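Local coordinates for FprA (Mycobacterium tuberculosis, PDB 1LQT), which probably transfers electrons between NADPH and ferredoxin through its bound FAD, and may supply them to P450 systems, at residues V53-P58 with A174-A179; D427-A432 with V442-L447. One frame throughout, in Å; residues are numbered along the deposited sequence.

Contact 1 of 2, residues V53-P58 with A174-A179. With FAD (flavin-adenine dinucleotide), chain H.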
ATOM      1  N   VAL A  53       2.381  -0.957   5.632  1.00  8.59           N
ATOM      2  CA  VAL A  53       2.790  -0.186   6.779  1.00  8.64           C
ATOM      3  C   VAL A  53       4.169  -0.663   7.210  1.00  8.40           C
ATOM      4  O   VAL A  53       4.427  -1.866   7.336  1.00  8.45           O
ATOM      5  CB  VAL A  53       1.762  -0.298   7.926  1.00  8.91           C
ATOM      6  CG1 VAL A  53       2.260   0.439   9.144  1.00  9.85           C
ATOM      7  CG2 VAL A  53       0.399   0.231   7.505  1.00  9.38           C
ATOM      8  N   ALA A  54       5.072   0.278   7.436  1.00  8.26           N
ATOM      9  CA  ALA A  54       6.442  -0.046   7.709  1.00  8.27           C
ATOM     10  C   ALA A  54       6.611  -0.826   9.007  1.00  8.61           C
ATOM     11  O   ALA A  54       5.842  -0.648   9.947  1.00  8.68           O
ATOM     12  CB  ALA A  54       7.245   1.231   7.767  1.00  8.57           C
ATOM     13  N   PRO A  55       7.647  -1.658   9.071  1.00  8.79           N
ATOM     14  CA  PRO A  55       7.855  -2.464  10.291  1.00  9.07           C
ATOM     15  C   PRO A  55       8.201  -1.624  11.527  1.00  9.40           C
ATOM     16  O   PRO A  55       8.044  -2.094  12.628  1.00 10.14           O
ATOM     17  CB  PRO A  55       8.958  -3.436   9.875  1.00  9.74           C
ATOM     18  CG  PRO A  55       9.676  -2.735   8.795  1.00  9.53           C
ATOM     19  CD  PRO A  55       8.593  -2.016   8.000  1.00  8.97           C
ATOM     20  N   ASP A  56       8.695  -0.404  11.314  1.00  9.96           N
ATOM     21  CA  ASP A  56       8.919   0.530  12.412  1.00 10.81           C
ATOM     22  C   ASP A  56       7.718   1.422  12.672  1.00 11.47           C
ATOM     23  O   ASP A  56       7.813   2.392  13.422  1.00 12.90           O
ATOM     24  CB  ASP A  56      10.207   1.332  12.206  1.00 10.83           C
ATOM     25  CG  ASP A  56      10.164   2.230  11.001  1.00 11.31           C
ATOM     26  OD1 ASP A  56       9.330   1.988  10.091  1.00 11.23           O
ATOM     27  OD2 ASP A  56      10.975   3.184  10.908  1.00 14.34           O
ATOM     28  N   HIS A  57       6.555   1.066  12.107  1.00 11.55           N
ATOM     29  CA  HIS A  57       5.288   1.763  12.370  1.00 11.89           C
ATOM     30  C   HIS A  57       4.267   0.754  12.967  1.00 12.06           C
ATOM     31  O   HIS A  57       3.142   0.613  12.471  1.00 12.23           O
ATOM     32  CB  HIS A  57       4.699   2.395  11.086  1.00 12.05           C
ATOM     33  CG  HIS A  57       5.356   3.679  10.667  1.00 12.19           C
ATOM     34  ND1 HIS A  57       5.317   4.144   9.380  1.00 12.83           N
ATOM     35  CD2 HIS A  57       5.912   4.676  11.395  1.00 15.65           C
ATOM     36  CE1 HIS A  57       5.942   5.303   9.303  1.00 13.48           C
ATOM     37  NE2 HIS A  57       6.342   5.637  10.513  1.00 14.48           N
ATOM     38  N   PRO A  58       4.614   0.037  14.029  1.00 12.53           N
ATOM     39  CA  PRO A  58       3.676  -0.968  14.551  1.00 13.02           C
ATOM     40  C   PRO A  58       2.386  -0.410  15.120  1.00 12.27           C
ATOM     41  O   PRO A  58       1.352  -1.098  15.105  1.00 12.55           O
ATOM     42  CB  PRO A  58       4.469  -1.650  15.680  1.00 13.89           C
ATOM     43  CG  PRO A  58       5.416  -0.584  16.143  1.00 13.20           C
ATOM     44  CD  PRO A  58       5.847   0.080  14.849  1.00 13.19           C
ATOM     45  N   ALA A 174      16.009  -5.009  13.944  1.00 11.39           N
ATOM     46  CA  ALA A 174      15.976  -6.396  14.394  1.00 11.90           C
ATOM     47  C   ALA A 174      14.914  -6.662  15.440  1.00 11.65           C
ATOM     48  O   ALA A 174      14.619  -7.816  15.715  1.00 13.07           O
ATOM     49  CB  ALA A 174      17.377  -6.835  14.889  1.00 12.80           C
ATOM     50  N   ARG A 175      14.336  -5.625  16.037  1.00 11.25           N
ATOM     51  CA  ARG A 175      13.280  -5.762  17.032  1.00 11.83           C
ATOM     52  C   ARG A 175      11.894  -5.520  16.426  1.00 11.47           C
ATOM     53  O   ARG A 175      10.915  -5.425  17.153  1.00 13.26           O
ATOM     54  CB  ARG A 175      13.518  -4.831  18.225  1.00 12.05           C
ATOM     55  CG  ARG A 175      14.856  -5.056  18.905  1.00 13.16           C
ATOM     56  CD  ARG A 175      15.064  -6.460  19.401  1.00 13.37           C
ATOM     57  NE  ARG A 175      16.359  -6.576  20.074  1.00 14.41           N
ATOM     58  CZ  ARG A 175      16.729  -7.600  20.819  1.00 14.51           C
ATOM     59  NH1 ARG A 175      15.938  -8.638  20.999  1.00 16.06           N
ATOM     60  NH2 ARG A 175      17.915  -7.575  21.401  1.00 16.63           N
ATOM     61  N   THR A 176      11.813  -5.451  15.105  1.00 10.69           N
ATOM     62  CA  THR A 176      10.552  -5.237  14.406  1.00 10.05           C
ATOM     63  C   THR A 176      10.163  -6.519  13.676  1.00 10.05           C
ATOM     64  O   THR A 176      10.938  -7.476  13.611  1.00 10.29           O
ATOM     65  CB  THR A 176      10.633  -4.094  13.354  1.00 10.23           C
ATOM     66  OG1 THR A 176      11.396  -4.535  12.214  1.00  9.86           O
ATOM     67  CG2 THR A 176      11.226  -2.819  13.928  1.00 10.54           C
ATOM     68  N   ASP A 177       8.998  -6.494  13.047  1.00  9.35           N
ATOM     69  CA  ASP A 177       8.535  -7.607  12.236  1.00  9.09           C
ATOM     70  C   ASP A 177       8.995  -7.539  10.799  1.00  8.86           C
ATOM     71  O   ASP A 177       8.446  -8.227   9.945  1.00  9.22           O
ATOM     72  CB  ASP A 177       7.009  -7.758  12.337  1.00  9.62           C
ATOM     73  CG  ASP A 177       6.241  -6.679  11.674  1.00  9.32           C
ATOM     74  OD1 ASP A 177       6.830  -5.773  11.039  1.00  9.35           O
ATOM     75  OD2 ASP A 177       4.976  -6.741  11.738  1.00 10.38           O
ATOM     76  N   ILE A 178      10.052  -6.790  10.526  1.00  9.05           N
ATOM     77  CA  ILE A 178      10.666  -6.776   9.204  1.00  8.98           C
ATOM     78  C   ILE A 178      11.010  -8.197   8.774  1.00  9.08           C
ATOM     79  O   ILE A 178      11.365  -9.055   9.595  1.00  9.37           O
ATOM     80  CB  ILE A 178      11.933  -5.872   9.223  1.00  9.22           C
ATOM     81  CG1 ILE A 178      12.407  -5.543   7.810  1.00  9.44           C
ATOM     82  CG2 ILE A 178      13.034  -6.502  10.087  1.00  9.99           C
ATOM     83  CD1 ILE A 178      13.465  -4.453   7.786  1.00 11.15           C
ATOM     84  N   ALA A 179      10.966  -8.446   7.473  1.00  9.27           N
ATOM     85  CA  ALA A 179      11.353  -9.732   6.942  1.00  9.60           C
ATOM     86  C   ALA A 179      12.792 -10.074   7.331  1.00 10.32           C
ATOM     87  O   ALA A 179      13.706  -9.251   7.186  1.00 10.69           O
ATOM     88  CB  ALA A 179      11.267  -9.703   5.441  1.00 10.37           C
TER
HETATM   89  PA  FAD H2457      -5.088  -2.961   0.414  1.00  8.02           P
HETATM   90  O1A FAD H2457      -4.001  -2.965  -0.584  1.00  8.20           O
HETATM   91  O2A FAD H2457      -4.785  -2.686   1.841  1.00  7.84           O
HETATM   92  O5B FAD H2457      -5.827  -4.379   0.373  1.00  7.94           O
HETATM   93  C5B FAD H2457      -6.094  -5.011  -0.885  1.00  7.87           C
HETATM   94  C4B FAD H2457      -6.233  -6.501  -0.599  1.00  7.90           C
HETATM   95  O4B FAD H2457      -6.783  -7.102  -1.768  1.00  8.01           O
HETATM   96  C3B FAD H2457      -4.903  -7.210  -0.315  1.00  8.20           C
HETATM   97  O3B FAD H2457      -4.970  -8.033   0.827  1.00  8.05           O
HETATM   98  C2B FAD H2457      -4.662  -7.983  -1.584  1.00  8.02           C
HETATM   99  O2B FAD H2457      -3.839  -9.120  -1.464  1.00  7.90           O
HETATM  100  C1B FAD H2457      -6.095  -8.311  -2.021  1.00  7.97           C
HETATM  101  N9A FAD H2457      -6.245  -8.633  -3.434  1.00  8.30           N
HETATM  102  C8A FAD H2457      -5.744  -7.917  -4.487  1.00  8.30           C
HETATM  103  N7A FAD H2457      -6.067  -8.457  -5.655  1.00  9.15           N
HETATM  104  C5A FAD H2457      -6.781  -9.595  -5.333  0.50  8.27           C
HETATM  105  C6A FAD H2457      -7.368 -10.576  -6.136  1.00  9.63           C
HETATM  106  N6A FAD H2457      -7.368 -10.547  -7.460  1.00 10.73           N
HETATM  107  N1A FAD H2457      -8.023 -11.582  -5.495  1.00  9.12           N
HETATM  108  C2A FAD H2457      -8.081 -11.590  -4.136  1.00  8.79           C
HETATM  109  N3A FAD H2457      -7.546 -10.682  -3.310  1.00  8.93           N
HETATM  110  C4A FAD H2457      -6.906  -9.703  -3.957  0.50  8.33           C
HETATM  111  N1  FAD H2457      -1.909   4.278   6.110  1.00 10.26           N
HETATM  112  C2  FAD H2457      -1.883   4.681   7.412  1.00 10.74           C
HETATM  113  O2  FAD H2457      -2.887   5.090   7.963  1.00 11.76           O
HETATM  114  N3  FAD H2457      -0.680   4.645   8.098  1.00 11.52           N
HETATM  115  C4  FAD H2457       0.480   4.148   7.581  1.00 10.61           C
HETATM  116  O4  FAD H2457       1.526   4.107   8.268  1.00 12.30           O
HETATM  117  C4X FAD H2457       0.434   3.686   6.261  0.50  9.92           C
HETATM  118  N5  FAD H2457       1.555   3.147   5.670  1.00 10.25           N
HETATM  119  C5X FAD H2457       1.505   2.736   4.363  0.50  9.73           C
HETATM  120  C6  FAD H2457       2.628   2.224   3.761  1.00  9.61           C
HETATM  121  C7  FAD H2457       2.649   1.867   2.424  1.00  9.98           C
HETATM  122  C7M FAD H2457       3.897   1.293   1.812  1.00 10.88           C
HETATM  123  C8  FAD H2457       1.469   2.006   1.684  1.00  9.28           C
HETATM  124  C8M FAD H2457       1.438   1.657   0.221  1.00 10.11           C
HETATM  125  C9  FAD H2457       0.314   2.502   2.285  1.00  9.60           C
HETATM  126  C9A FAD H2457       0.312   2.872   3.622  1.00  9.46           C
HETATM  127  N10 FAD H2457      -0.829   3.394   4.240  1.00  9.41           N
HETATM  128  C10 FAD H2457      -0.779   3.777   5.558  1.00  9.50           C
HETATM  129  C1' FAD H2457      -2.131   3.506   3.521  1.00  9.49           C
HETATM  130  C2' FAD H2457      -2.954   2.225   3.654  1.00  9.15           C
HETATM  131  O2' FAD H2457      -2.107   1.132   3.402  1.00  9.52           O
HETATM  132  C3' FAD H2457      -4.114   2.247   2.641  1.00  8.77           C
HETATM  133  O3' FAD H2457      -4.996   3.333   2.907  1.00  9.65           O
HETATM  134  C4' FAD H2457      -5.037   1.029   2.677  1.00  8.31           C
HETATM  135  O4' FAD H2457      -4.318  -0.162   2.985  1.00  8.62           O
HETATM  136  C5' FAD H2457      -5.762   0.868   1.341  1.00  8.25           C
HETATM  137  O5' FAD H2457      -6.737  -0.158   1.567  1.00  7.96           O
HETATM  138  P   FAD H2457      -7.371  -1.064   0.428  1.00  8.33           P
HETATM  139  O1P FAD H2457      -8.322  -1.935   1.154  1.00  8.04           O
HETATM  140  O2P FAD H2457      -7.891  -0.273  -0.728  1.00  8.59           O
HETATM  141  O3P FAD H2457      -6.176  -1.914  -0.175  1.00  7.88           O
HETATM  142  O   HOH W   1       7.249  -4.259  13.994  1.00 10.78           O
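T176 holds OG1 in the crowded position between its backbone N and carbonyl carbon (chi1 73°), which leaves CG2 anti to the carbonyl carbon and sets CB against the carbonyl oxygen of P55, 3.4 Å from T176 CB to P55 O. D177 has the same kind of first torsion (chi1 70°), and its carboxylate swings back to P55. The loop meets P55 along its CB-CG edge. OG1 of T176 lies 3.6 Å from P55 CB. OD1 of D177 is 3.4 Å from that same P55 CB. P55 CG packs on I178 CB at 3.9 Å, the two side chains crossing obliquely. The rotation of T176 is fixed by an ST turn, I178 N donating to T176 OG1 over 3.1 Å, while OG1 also bonds to L173 O. A water stitches the backbones together, donating to P55 O at 2.7 Å and accepting from D177 N.

P55 is the second residue of a type I beta turn, A54 to H57, in the loop that follows helix 48-51 of the FAD-binding region; the facing loop joins helices 170-173 and 180-186 of the part that binds NADP. The turn thus lies where the halves of a flavoprotein with two dinucleotide-binding domains, one for FAD and one for NADP, meet.

On the flavin side V53, with CG2 beside its backbone N, brings that methyl 3.6 Å from FAD N5. H57 approaches FAD O4 obliquely, touches the modified NADP and bonds through NE2 to E214. The carboxylate of D56 forms a salt bridge with R164 on helix 157-167.

Contact 2 of 2, residues D427-A432 with V442-L447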
ATOM      1  N   ASP A 427      -0.954 -16.969  12.158  1.00  8.36           N
ATOM      2  CA  ASP A 427      -0.757 -15.813  13.011  1.00  8.53           C
ATOM      3  C   ASP A 427      -0.050 -16.203  14.311  1.00  8.44           C
ATOM      4  O   ASP A 427       0.915 -15.562  14.729  1.00  9.23           O
ATOM      5  CB  ASP A 427      -2.113 -15.182  13.275  1.00  8.93           C
ATOM      6  CG  ASP A 427      -2.055 -13.958  14.122  1.00  9.46           C
ATOM      7  OD1 ASP A 427      -1.149 -13.132  13.923  1.00 11.06           O
ATOM      8  OD2 ASP A 427      -2.880 -13.812  15.028  1.00 10.73           O
ATOM      9  N   ALA A 428      -0.549 -17.251  14.950  1.00  9.14           N
ATOM     10  CA  ALA A 428       0.052 -17.698  16.183  1.00  9.09           C
ATOM     11  C   ALA A 428       1.492 -18.133  15.977  1.00  8.74           C
ATOM     12  O   ALA A 428       2.350 -17.855  16.821  1.00  9.21           O
ATOM     13  CB  ALA A 428      -0.777 -18.826  16.759  1.00  9.33           C
ATOM     14  N   PHE A 429       1.750 -18.836  14.893  1.00  8.95           N
ATOM     15  CA  PHE A 429       3.106 -19.271  14.588  1.00  8.71           C
ATOM     16  C   PHE A 429       4.041 -18.081  14.464  1.00  8.77           C
ATOM     17  O   PHE A 429       5.128 -18.070  15.030  1.00  8.69           O
ATOM     18  CB  PHE A 429       3.055 -20.081  13.294  1.00  8.74           C
ATOM     19  CG  PHE A 429       4.342 -20.759  12.916  1.00  8.92           C
ATOM     20  CD1 PHE A 429       4.533 -22.117  13.153  1.00  9.47           C
ATOM     21  CD2 PHE A 429       5.365 -20.057  12.286  1.00  9.62           C
ATOM     22  CE1 PHE A 429       5.682 -22.747  12.765  1.00 10.05           C
ATOM     23  CE2 PHE A 429       6.512 -20.682  11.926  1.00 10.65           C
ATOM     24  CZ  PHE A 429       6.671 -22.030  12.169  1.00 10.39           C
ATOM     25  N   GLU A 430       3.634 -17.079  13.702  1.00  8.57           N
ATOM     26  CA  GLU A 430       4.469 -15.925  13.458  1.00  8.81           C
ATOM     27  C   GLU A 430       4.724 -15.149  14.735  1.00  8.54           C
ATOM     28  O   GLU A 430       5.839 -14.749  15.017  1.00  8.76           O
ATOM     29  CB  GLU A 430       3.831 -15.039  12.395  1.00  8.55           C
ATOM     30  CG  GLU A 430       3.767 -15.650  11.008  1.00  8.29           C
ATOM     31  CD  GLU A 430       3.237 -14.680   9.973  1.00  8.43           C
ATOM     32  OE1 GLU A 430       2.488 -13.750  10.363  1.00  9.90           O
ATOM     33  OE2 GLU A 430       3.575 -14.825   8.783  1.00  8.33           O
ATOM     34  N   ARG A 431       3.685 -14.935  15.523  1.00  8.84           N
ATOM     35  CA  ARG A 431       3.849 -14.197  16.764  1.00  8.71           C
ATOM     36  C   ARG A 431       4.761 -14.927  17.737  1.00  9.09           C
ATOM     37  O   ARG A 431       5.616 -14.333  18.362  1.00  9.32           O
ATOM     38  CB  ARG A 431       2.508 -13.839  17.399  1.00  9.52           C
ATOM     39  CG  ARG A 431       1.764 -12.731  16.691  1.00  9.91           C
ATOM     40  CD  ARG A 431       0.474 -12.299  17.362  1.00 10.49           C
ATOM     41  NE  ARG A 431      -0.591 -13.250  17.104  1.00 11.06           N
ATOM     42  CZ  ARG A 431      -0.992 -14.212  17.926  1.00 11.17           C
ATOM     43  NH1 ARG A 431      -0.455 -14.385  19.130  1.00 13.06           N
ATOM     44  NH2 ARG A 431      -1.940 -15.014  17.515  1.00 11.65           N
ATOM     45  N   ALA A 432       4.576 -16.240  17.863  1.00  9.36           N
ATOM     46  CA  ALA A 432       5.416 -17.020  18.776  1.00 10.02           C
ATOM     47  C   ALA A 432       6.857 -17.058  18.300  1.00 10.40           C
ATOM     48  O   ALA A 432       7.764 -17.209  19.105  1.00 11.97           O
ATOM     49  CB  ALA A 432       4.866 -18.427  18.936  1.00 10.19           C
ATOM     50  N   VAL A 442       7.646 -12.938  13.488  1.00  9.01           N
ATOM     51  CA  VAL A 442       8.540 -13.204  12.354  1.00  9.06           C
ATOM     52  C   VAL A 442       7.659 -13.810  11.311  1.00  9.29           C
ATOM     53  O   VAL A 442       7.059 -14.850  11.528  1.00  9.22           O
ATOM     54  CB  VAL A 442       9.727 -14.128  12.701  1.00 10.14           C
ATOM     55  CG1 VAL A 442      10.579 -14.341  11.488  1.00 10.97           C
ATOM     56  CG2 VAL A 442      10.524 -13.588  13.847  1.00 12.49           C
ATOM     57  N   LYS A 443       7.548 -13.141  10.178  1.00  9.07           N
ATOM     58  CA  LYS A 443       6.645 -13.551   9.135  1.00  8.74           C
ATOM     59  C   LYS A 443       7.174 -14.682   8.295  1.00  9.01           C
ATOM     60  O   LYS A 443       8.348 -14.770   7.990  1.00  9.82           O
ATOM     61  CB  LYS A 443       6.331 -12.368   8.228  1.00  8.92           C
ATOM     62  CG  LYS A 443       5.507 -11.293   8.880  1.00  9.53           C
ATOM     63  CD  LYS A 443       5.310 -10.126   7.941  1.00 10.37           C
ATOM     64  CE  LYS A 443       4.483  -9.053   8.562  1.00 10.49           C
ATOM     65  NZ  LYS A 443       4.421  -7.835   7.653  1.00 10.30           N
ATOM     66  N   LEU A 444       6.235 -15.535   7.882  1.00  9.22           N
ATOM     67  CA  LEU A 444       6.484 -16.560   6.885  1.00  9.17           C
ATOM     68  C   LEU A 444       6.418 -15.829   5.526  1.00  9.58           C
ATOM     69  O   LEU A 444       5.394 -15.246   5.165  1.00  9.77           O
ATOM     70  CB  LEU A 444       5.416 -17.638   7.012  1.00  9.21           C
ATOM     71  CG  LEU A 444       5.478 -18.416   8.328  1.00  9.76           C
ATOM     72  CD1 LEU A 444       4.183 -19.131   8.565  1.00 11.58           C
ATOM     73  CD2 LEU A 444       6.630 -19.407   8.305  1.00 12.01           C
ATOM     74  N   ALA A 445       7.524 -15.857   4.792  1.00 10.01           N
ATOM     75  CA  ALA A 445       7.749 -14.930   3.689  1.00 10.35           C
ATOM     76  C   ALA A 445       7.490 -15.489   2.299  1.00 10.17           C
ATOM     77  O   ALA A 445       7.642 -14.779   1.317  1.00 11.18           O
ATOM     78  CB  ALA A 445       9.167 -14.377   3.759  1.00 11.17           C
ATOM     79  N   SER A 446       7.105 -16.751   2.222  1.00 11.54           N
ATOM     80  CA  SER A 446       6.781 -17.384   0.951  1.00 11.59           C
ATOM     81  C   SER A 446       5.446 -18.098   1.060  1.00 10.76           C
ATOM     82  O   SER A 446       5.040 -18.505   2.143  1.00 10.42           O
ATOM     83  CB  SER A 446       7.847 -18.416   0.546  1.00 13.11           C
ATOM     84  OG  SER A 446       7.860 -19.528   1.418  1.00 14.14           O
ATOM     85  N   LEU A 447       4.797 -18.299  -0.085  1.00 11.20           N
ATOM     86  CA  LEU A 447       3.574 -19.054  -0.114  1.00 11.17           C
ATOM     87  C   LEU A 447       3.816 -20.459   0.425  1.00 11.07           C
ATOM     88  O   LEU A 447       3.029 -20.967   1.194  1.00 11.43           O
ATOM     89  CB  LEU A 447       3.018 -19.118  -1.532  1.00 11.70           C
ATOM     90  CG  LEU A 447       1.692 -19.866  -1.667  1.00 12.65           C
ATOM     91  CD1 LEU A 447       0.607 -19.289  -0.794  1.00 13.92           C
ATOM     92  CD2 LEU A 447       1.272 -19.878  -3.121  1.00 14.73           C
TER
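E430 has the largest share of the buried surface, followed by L444 and V442. The glutamate leaves the helix with CG anti to its carbonyl carbon (chi1 -67°) and runs on extended, so its carboxylate reaches along the backbone of V442-L444. There OE2 accepts from L444 N at 2.9 Å, a nearly straight bond (163° at the hydrogen) that comes from above the carboxylate plane. The same oxygen lies 3.3 Å from K443 CA, while CB and CG of E430 rest on V442 O. OE1 turns to the guanidinium groups of R50 and R441, so this buried carboxylate has a partner for each oxygen; the two arginines would probably keep it ionised.

V442 takes part through its backbone, its side chain pointing away from the helix. Its N donates to E430 O at 3.0 Å, from above the carbonyl plane, so the glutamate is gripped at both its main chain and its tip.

L444 brings its two methyls up to the ring of F429, CD2 lying 3.8 Å from CE2 and CD1 4.0 Å from CD2 of the ring, with the side chains crossing at about a right angle. I453 of helix 447-454 touches both residues. K443 brushes E430 OE2 with CB, then runs on extended beyond CG to give NZ to R50 O and N133 O.

Backbone and carboxylate of one helical residue together pin the loop that returns after helix 420-434: two consecutive C-terminal helices, their connecting loop packed back on the first, with S446 as N-cap of the second, helix 447-454.

How the contacts relate
Starting from the N terminus, the chain passes residues 53-58 just after helix 48-51, adds strands 76-80 and 99-102 to the first sheet, then enters the second before residues 174-179 return to close contact 1, a long-range closure over 115 intervening residues. Contact 2 comes later and is local: helix 420-434 is met again by residues 442-447 after nine residues. The two are in series, neither nested nor crossed, with centres 13 Å apart. They touch where D177 OD2 packs on K443 CE at 4.0 Å. N133 also joins them, since P55 touches it and K443 bonds to its backbone, bringing the C-terminal helices up to the interface between the two nucleotide-binding parts.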